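Local coordinates for protein phiAB6 tailspike (Unidentified phage, PDB 5JS4) that probably binds and fragments the exopolysaccharide of Acinetobacter baumannii as the trimeric, beta-helical tailspike of a phage, at residues A[594-598]-A[599-603]; A[304-307]-A[308-311]; A[202-205]-A[206-209]. All blocks are in the same frame, centred on the assembly; numbering follows the deposited sequence.

Contact 1 (A[594-598]-A[599-603])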
loop_
_atom_site.group_PDB
_atom_site.type_symbol
_atom_site.label_atom_id
_atom_site.label_comp_id
_atom_site.label_asym_id
_atom_site.label_seq_id
_atom_site.Cartn_x
_atom_site.Cartn_y
_atom_site.Cartn_z
ATOM N N GLY A 594 -22.764 10.756 -31.933
ATOM C CA GLY A 594 -22.297 10.309 -33.230
ATOM C C GLY A 594 -22.593 8.849 -33.491
ATOM O O GLY A 594 -22.772 8.049 -32.569
ATOM N N THR A 595 -22.666 8.519 -34.771
ATOM C CA THR A 595 -22.684 7.133 -35.205
ATOM C C THR A 595 -21.974 7.044 -36.549
ATOM O O THR A 595 -21.487 8.048 -37.070
ATOM C CB THR A 595 -24.116 6.556 -35.249
ATOM O OG1 THR A 595 -24.053 5.172 -35.609
ATOM C CG2 THR A 595 -25.007 7.301 -36.229
ATOM N N TYR A 596 -21.896 5.843 -37.100
ATOM C CA TYR A 596 -21.229 5.644 -38.377
ATOM C C TYR A 596 -21.795 4.405 -39.040
ATOM O O TYR A 596 -22.045 3.394 -38.377
ATOM C CB TYR A 596 -19.716 5.494 -38.187
ATOM C CG TYR A 596 -18.933 5.708 -39.458
ATOM C CD1 TYR A 596 -18.656 4.650 -40.315
ATOM C CD2 TYR A 596 -18.483 6.973 -39.810
ATOM C CE1 TYR A 596 -17.945 4.849 -41.487
ATOM C CE2 TYR A 596 -17.772 7.183 -40.978
ATOM C CZ TYR A 596 -17.505 6.119 -41.813
ATOM O OH TYR A 596 -16.796 6.331 -42.976
ATOM N N ASN A 597 -22.013 4.507 -40.345
ATOM C CA ASN A 597 -22.461 3.384 -41.144
ATOM C C ASN A 597 -21.269 2.881 -41.938
ATOM O O ASN A 597 -20.838 3.529 -42.885
ATOM C CB ASN A 597 -23.596 3.818 -42.072
ATOM C CG ASN A 597 -24.329 2.643 -42.680
ATOM O OD1 ASN A 597 -23.708 1.670 -43.109
ATOM N ND2 ASN A 597 -25.655 2.726 -42.725
ATOM N N HIS A 598 -20.726 1.741 -41.523
ATOM C CA HIS A 598 -19.549 1.165 -42.184
ATOM C C HIS A 598 -19.901 0.406 -43.462
ATOM O O HIS A 598 -19.008 0.002 -44.210
ATOM C CB HIS A 598 -18.771 0.281 -41.211
ATOM C CG HIS A 598 -18.052 1.058 -40.153
ATOM N ND1 HIS A 598 -18.588 1.292 -38.906
ATOM C CD2 HIS A 598 -16.851 1.679 -40.166
ATOM C CE1 HIS A 598 -17.742 2.008 -38.191
ATOM N NE2 HIS A 598 -16.681 2.260 -38.933
ATOM N N GLY A 599 -21.193 0.222 -43.717
ATOM C CA GLY A 599 -21.656 -0.326 -44.987
ATOM C C GLY A 599 -21.488 0.671 -46.121
ATOM O O GLY A 599 -20.955 0.335 -47.182
ATOM N N SER A 600 -21.944 1.902 -45.895
ATOM C CA SER A 600 -21.871 2.968 -46.894
ATOM C C SER A 600 -20.750 3.973 -46.625
ATOM O O SER A 600 -20.515 4.860 -47.445
ATOM C CB SER A 600 -23.200 3.717 -46.951
ATOM O OG SER A 600 -23.527 4.263 -45.682
ATOM N N ASN A 601 -20.074 3.838 -45.484
ATOM C CA ASN A 601 -19.005 4.751 -45.067
ATOM C C ASN A 601 -19.484 6.192 -44.937
ATOM O O ASN A 601 -18.945 7.116 -45.550
ATOM C CB ASN A 601 -17.787 4.613 -45.987
ATOM C CG ASN A 601 -17.195 3.221 -45.929
ATOM O OD1 ASN A 601 -16.894 2.722 -44.848
ATOM N ND2 ASN A 601 -17.050 2.576 -47.081
ATOM N N ASN A 602 -20.519 6.356 -44.119
ATOM C CA ASN A 602 -21.082 7.660 -43.801
ATOM C C ASN A 602 -21.185 7.840 -42.304
ATOM O O ASN A 602 -21.722 6.978 -41.609
ATOM C CB ASN A 602 -22.501 7.805 -44.349
ATOM C CG ASN A 602 -22.561 7.756 -45.856
ATOM O OD1 ASN A 602 -23.181 6.865 -46.421
ATOM N ND2 ASN A 602 -21.944 8.730 -46.512
ATOM N N ALA A 603 -20.711 8.978 -41.818
ATOM C CA ALA A 603 -20.997 9.385 -40.454
ATOM C C ALA A 603 -22.486 9.677 -40.299
ATOM O O ALA A 603 -23.194 9.958 -41.263
ATOM C CB ALA A 603 -20.184 10.617 -40.093
HETATM O O HOH W 1 -14.854 4.404 -43.402
HETATM O O HOH W 2 -16.005 0.316 -44.210
HETATM O O HOH W 3 -17.898 -0.560 -46.827
#

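Contact 2 (A[304-307]-A[308-311])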
loop_
_atom_site.group_PDB
_atom_site.type_symbol
_atom_site.label_atom_id
_atom_site.label_comp_id
_atom_site.label_asym_id
_atom_site.label_seq_id
_atom_site.Cartn_x
_atom_site.Cartn_y
_atom_site.Cartn_z
ATOM N N LYS A 304 6.551 -16.118 23.222
ATOM C CA LYS A 304 5.100 -16.201 23.199
ATOM C C LYS A 304 4.575 -15.811 24.575
ATOM O O LYS A 304 5.347 -15.621 25.523
ATOM C CB LYS A 304 4.634 -17.610 22.816
ATOM C CG LYS A 304 5.161 -18.077 21.467
ATOM C CD LYS A 304 4.602 -19.434 21.070
ATOM C CE LYS A 304 5.335 -20.002 19.866
ATOM N NZ LYS A 304 5.004 -21.437 19.636
ATOM N N VAL A 305 3.258 -15.688 24.677
ATOM C CA VAL A 305 2.612 -15.260 25.910
ATOM C C VAL A 305 2.324 -16.507 26.742
ATOM O O VAL A 305 1.205 -17.020 26.766
ATOM C CB VAL A 305 1.343 -14.437 25.600
ATOM C CG1 VAL A 305 0.670 -13.948 26.875
ATOM C CG2 VAL A 305 1.706 -13.248 24.717
ATOM N N SER A 306 3.369 -17.004 27.402
ATOM C CA SER A 306 3.267 -18.212 28.216
ATOM C C SER A 306 4.384 -18.287 29.255
ATOM O O SER A 306 5.470 -17.728 29.064
ATOM C CB SER A 306 3.299 -19.462 27.330
ATOM O OG SER A 306 4.589 -19.678 26.785
ATOM N N GLU A 307 4.106 -18.997 30.346
ATOM C CA GLU A 307 5.067 -19.166 31.440
ATOM C C GLU A 307 6.376 -19.798 30.970
ATOM O O GLU A 307 7.439 -19.497 31.514
ATOM C CB GLU A 307 4.459 -20.006 32.572
ATOM C CG GLU A 307 3.279 -19.355 33.282
ATOM C CD GLU A 307 3.652 -18.116 34.080
ATOM O OE1 GLU A 307 4.790 -18.029 34.586
ATOM O OE2 GLU A 307 2.791 -17.221 34.209
ATOM N N PHE A 308 6.293 -20.668 29.963
ATOM C CA PHE A 308 7.475 -21.298 29.381
ATOM C C PHE A 308 8.508 -20.246 28.983
ATOM O O PHE A 308 9.688 -20.383 29.299
ATOM C CB PHE A 308 7.096 -22.157 28.167
ATOM C CG PHE A 308 8.276 -22.776 27.465
ATOM C CD1 PHE A 308 8.823 -23.970 27.914
ATOM C CD2 PHE A 308 8.841 -22.165 26.352
ATOM C CE1 PHE A 308 9.907 -24.543 27.267
ATOM C CE2 PHE A 308 9.927 -22.731 25.704
ATOM C CZ PHE A 308 10.460 -23.922 26.162
ATOM N N TYR A 309 8.062 -19.194 28.305
ATOM C CA TYR A 309 8.984 -18.153 27.847
ATOM C C TYR A 309 9.344 -17.167 28.963
ATOM O O TYR A 309 10.486 -16.709 29.022
ATOM C CB TYR A 309 8.461 -17.473 26.564
ATOM C CG TYR A 309 8.470 -18.456 25.406
ATOM C CD1 TYR A 309 9.669 -18.830 24.795
ATOM C CD2 TYR A 309 7.298 -19.073 24.972
ATOM C CE1 TYR A 309 9.695 -19.765 23.772
ATOM C CE2 TYR A 309 7.314 -20.001 23.942
ATOM C CZ TYR A 309 8.513 -20.348 23.348
ATOM O OH TYR A 309 8.529 -21.283 22.335
ATOM N N TYR A 310 8.413 -16.882 29.877
ATOM C CA TYR A 310 8.721 -15.994 31.010
ATOM C C TYR A 310 9.842 -16.576 31.874
ATOM O O TYR A 310 10.696 -15.842 32.372
ATOM C CB TYR A 310 7.506 -15.734 31.916
ATOM C CG TYR A 310 6.215 -15.350 31.225
ATOM C CD1 TYR A 310 6.208 -14.670 30.007
ATOM C CD2 TYR A 310 4.989 -15.642 31.818
ATOM C CE1 TYR A 310 5.017 -14.325 29.388
ATOM C CE2 TYR A 310 3.794 -15.304 31.207
ATOM C CZ TYR A 310 3.813 -14.644 29.996
ATOM O OH TYR A 310 2.626 -14.304 29.391
ATOM N N ASN A 311 9.821 -17.893 32.061
ATOM C CA ASN A 311 10.833 -18.569 32.872
ATOM C C ASN A 311 12.210 -18.595 32.218
ATOM O O ASN A 311 13.223 -18.619 32.914
ATOM C CB ASN A 311 10.390 -19.997 33.209
ATOM C CG ASN A 311 9.307 -20.035 34.270
ATOM O OD1 ASN A 311 9.153 -19.098 35.049
ATOM N ND2 ASN A 311 8.559 -21.129 34.312
HETATM O O HOH W 4 6.442 -22.860 21.501
#

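Contact 3 (A[202-205]-A[206-209])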
loop_
_atom_site.group_PDB
_atom_site.type_symbol
_atom_site.label_atom_id
_atom_site.label_comp_id
_atom_site.label_asym_id
_atom_site.label_seq_id
_atom_site.Cartn_x
_atom_site.Cartn_y
_atom_site.Cartn_z
ATOM N N SER A 202 53.862 -9.881 44.021
ATOM C CA SER A 202 54.552 -8.597 44.094
ATOM C C SER A 202 54.953 -8.128 42.701
ATOM O O SER A 202 55.522 -8.892 41.921
ATOM C CB SER A 202 55.794 -8.686 44.971
ATOM O OG SER A 202 56.441 -7.424 45.022
ATOM N N THR A 203 54.656 -6.866 42.404
ATOM C CA THR A 203 55.002 -6.267 41.117
ATOM C C THR A 203 56.209 -5.336 41.231
ATOM O O THR A 203 56.611 -4.715 40.242
ATOM C CB THR A 203 53.808 -5.487 40.535
ATOM O OG1 THR A 203 53.426 -4.435 41.431
ATOM C CG2 THR A 203 52.619 -6.416 40.311
ATOM N N VAL A 204 56.789 -5.249 42.430
ATOM C CA VAL A 204 57.940 -4.379 42.680
ATOM C C VAL A 204 59.029 -5.098 43.472
ATOM O O VAL A 204 58.759 -6.053 44.204
ATOM C CB VAL A 204 57.531 -3.092 43.432
ATOM C CG1 VAL A 204 56.565 -2.270 42.592
ATOM C CG2 VAL A 204 56.917 -3.411 44.790
ATOM N N VAL A 205 60.262 -4.623 43.318
ATOM C CA VAL A 205 61.393 -5.118 44.102
ATOM C C VAL A 205 61.299 -4.585 45.528
ATOM O O VAL A 205 60.626 -3.585 45.774
ATOM C CB VAL A 205 62.757 -4.703 43.493
ATOM C CG1 VAL A 205 62.871 -5.186 42.053
ATOM C CG2 VAL A 205 62.968 -3.192 43.571
ATOM N N ASN A 206 61.972 -5.257 46.460
ATOM C CA ASN A 206 62.059 -4.800 47.852
ATOM C C ASN A 206 60.701 -4.488 48.475
ATOM O O ASN A 206 60.546 -3.482 49.166
ATOM C CB ASN A 206 62.957 -3.557 47.958
ATOM C CG ASN A 206 64.370 -3.801 47.470
ATOM O OD1 ASN A 206 64.930 -2.984 46.733
ATOM N ND2 ASN A 206 64.963 -4.914 47.884
ATOM N N ASN A 207 59.718 -5.352 48.238
ATOM C CA ASN A 207 58.362 -5.088 48.710
ATOM C C ASN A 207 58.217 -5.410 50.197
ATOM O O ASN A 207 58.384 -6.556 50.615
ATOM C CB ASN A 207 57.344 -5.874 47.880
ATOM C CG ASN A 207 55.936 -5.322 47.997
ATOM O OD1 ASN A 207 55.585 -4.663 48.980
ATOM N ND2 ASN A 207 55.113 -5.595 46.992
ATOM N N THR A 208 57.916 -4.382 50.990
ATOM C CA THR A 208 57.712 -4.539 52.427
ATOM C C THR A 208 56.333 -4.037 52.861
ATOM O O THR A 208 56.092 -3.826 54.050
ATOM C CB THR A 208 58.805 -3.796 53.221
ATOM O OG1 THR A 208 58.767 -2.402 52.896
ATOM C CG2 THR A 208 60.183 -4.352 52.886
ATOM N N SER A 209 55.433 -3.848 51.895
ATOM C CA SER A 209 54.084 -3.368 52.175
ATOM C C SER A 209 53.153 -4.552 52.415
ATOM O O SER A 209 53.227 -5.562 51.718
ATOM C CB SER A 209 53.563 -2.516 51.016
ATOM O OG SER A 209 53.446 -3.283 49.830
#

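Contact 1 (A[594-598]-A[599-603])
Asn597 and Asn602 pair across the end of a hairpin, and all four polar atoms of Asn597 have partners. Asn597 N gives an almost straight bond to Asn602 O (2.8 Å, 176° at the hydrogen). Asn597 O accepts from two successive residues: Asn602 N at 3.1 Å and, weakly because the hydrogen points aside, Asn601 N. The side chain is engaged as well. With CG anti to the backbone N (chi1 -166°), the amide folds over the turn, where Asn597 OD1 takes the N-H of Gly599 N, in the carbonyl plane and 3.0 Å away, making an Asx turn. OD1 also has a weaker bond from Ser600 N. At the other end of the amide, ND2 donates to Asn625 O of the second subunit. Ser600 OG lies against Asn597 CG and spends its proton on Asn602 OD1 (2.7 Å).

On the other face of the hairpin the Tyr596 ring covers the returning strand: Asn602 O stands 3.7 Å above one ring face, offset toward the rim. The Tyr596 hydroxyl reaches Asn601 CB and is joined to Asn601 OD1 through water 1. Tyr596 CD1 sits over the centre of the His598 imidazole, whose two nitrogens are both engaged, ND1 with Lys588 of the second subunit and NE2 with a bound malonate. The doubled partners of Asn597 O, with Asn601 in a left-handed backbone conformation, mark a G1 beta bulge closing a hairpin beside the malonate pocket of Tyr580, Tyr596 and His598, at a subunit interface.

Contact 2 (A[304-307]-A[308-311])
The start of helix 307-312 is built here, with Ser306 at the N-cap and its carbonyl turned into the first helical turn. Ser306 O accepts from Tyr310 N in the carbonyl plane (3.2 Å, 162° at the hydrogen) and takes a weak bond from Tyr309 N. The next bond of the helix runs from Asn311 N to Glu307 O at 2.9 Å. That same Ser306 oxygen stands over the centre of the Tyr310 ring, 3.1 Å above its plane, since chi1 of Tyr310 (-48°) folds the ring back beneath the residues that begin the helix.

Glu307 bends at chi2 to bring its carboxylate to the rim of the ring: Glu307 OE2 lies in the ring plane, 3.6 Å from Tyr310 CD2, with the two flat groups almost perpendicular. This edge approach is probably favourable, since the ring hydrogens carry partial positive charge, and OE1 meanwhile forms a salt bridge with Arg283. Tyr310 belongs to a malonate pocket on the pectate lyase-like beta-helix, and it also packs on Ile370 of strand 362-370 and Arg343 of strand 340-345. Val305, the centre of an inverse gamma turn, places CG1 3.2 Å from Tyr310 OH.

On the Tyr309 side of the turn, the extended chain of Lys304 slants across Tyr309 at its CD2-CE2 side, with Lys304 CB 3.7 Å from Tyr309 CD2. Water 4 accepts from Lys304 NZ and donates to Tyr309 OH, which is also hydrogen-bonded to Gly294 O of the third subunit. Ser306 OG meets the edge of the Tyr309 ring near CD2, while Phe308 CD2 covers the centre of one face.

Contact 3 (A[202-205]-A[206-209])
The amide of Asn207 is gripped at both ends and covered on one face by Val204, whose CG2 stands over the ND2 side, 3.6 Å from that nitrogen. At the ND2 edge the partner is Ser202 OG, which lies only 5° out of the amide plane and accepts a nearly straight bond (3.0 Å, 164° at the hydrogen). At the oxygen end, Asn207 OD1 takes two donors from Ser209, both in the carbonyl plane: the backbone N at 3.0 Å and the hydroxyl OG at 2.7 Å, the latter on a lone pair. These in-plane partners should restrain the rotation of the amide. The second flat group, the amide of Asn206, has Val205 CG2 above its plane at the oxygen end, 3.7 Å from Asn206 OD1; the two side chains run side by side and point the same way.

The bond from Ser209 N to Asn207 OD1 makes an Asx turn, set in the loop that leads from strand 199-202 to strand 218-220. Asn206, whose backbone is in the left-handed region, swings the chain round so that Asn207 comes back to face Ser202. Because Asn207 CG is anti to the backbone N (chi1 -161°), the amide reaches across the loop to Ser202.

Ser202 OG relays the link: having accepted from Asn207 ND2, it donates to Val204 O, 2.8 Å away, on a lone pair of that carbonyl. Both Ser202 and Asn207 also pack on Trp218, at the strand the loop leads into. Thr216 O is a second acceptor beside Ser209 OG and competes with Asn207 OD1 for its one proton, and Ser209 O accepts from the indole NE1 of Trp218.

Overall arrangement
Strung along the elongated chain, the three sites spread along the modelled part of the spike. Contact 3 lies toward the N-terminal end, contact 2 on the central beta-helix and contact 1 in the C-terminal part. None touches another: the nearest atoms are about 42 Å apart for contacts 2 and 3, about 66 Å for contacts 1 and 2, and about 106 Å for contacts 1 and 3. Contacts 1 and 2 each supply residues to a separate malonate pocket and meet another subunit, the second and third respectively. Contact 3 has no such neighbour within the trimer. The malonates, probably from the crystallisation liquor, do not identify a catalytic site.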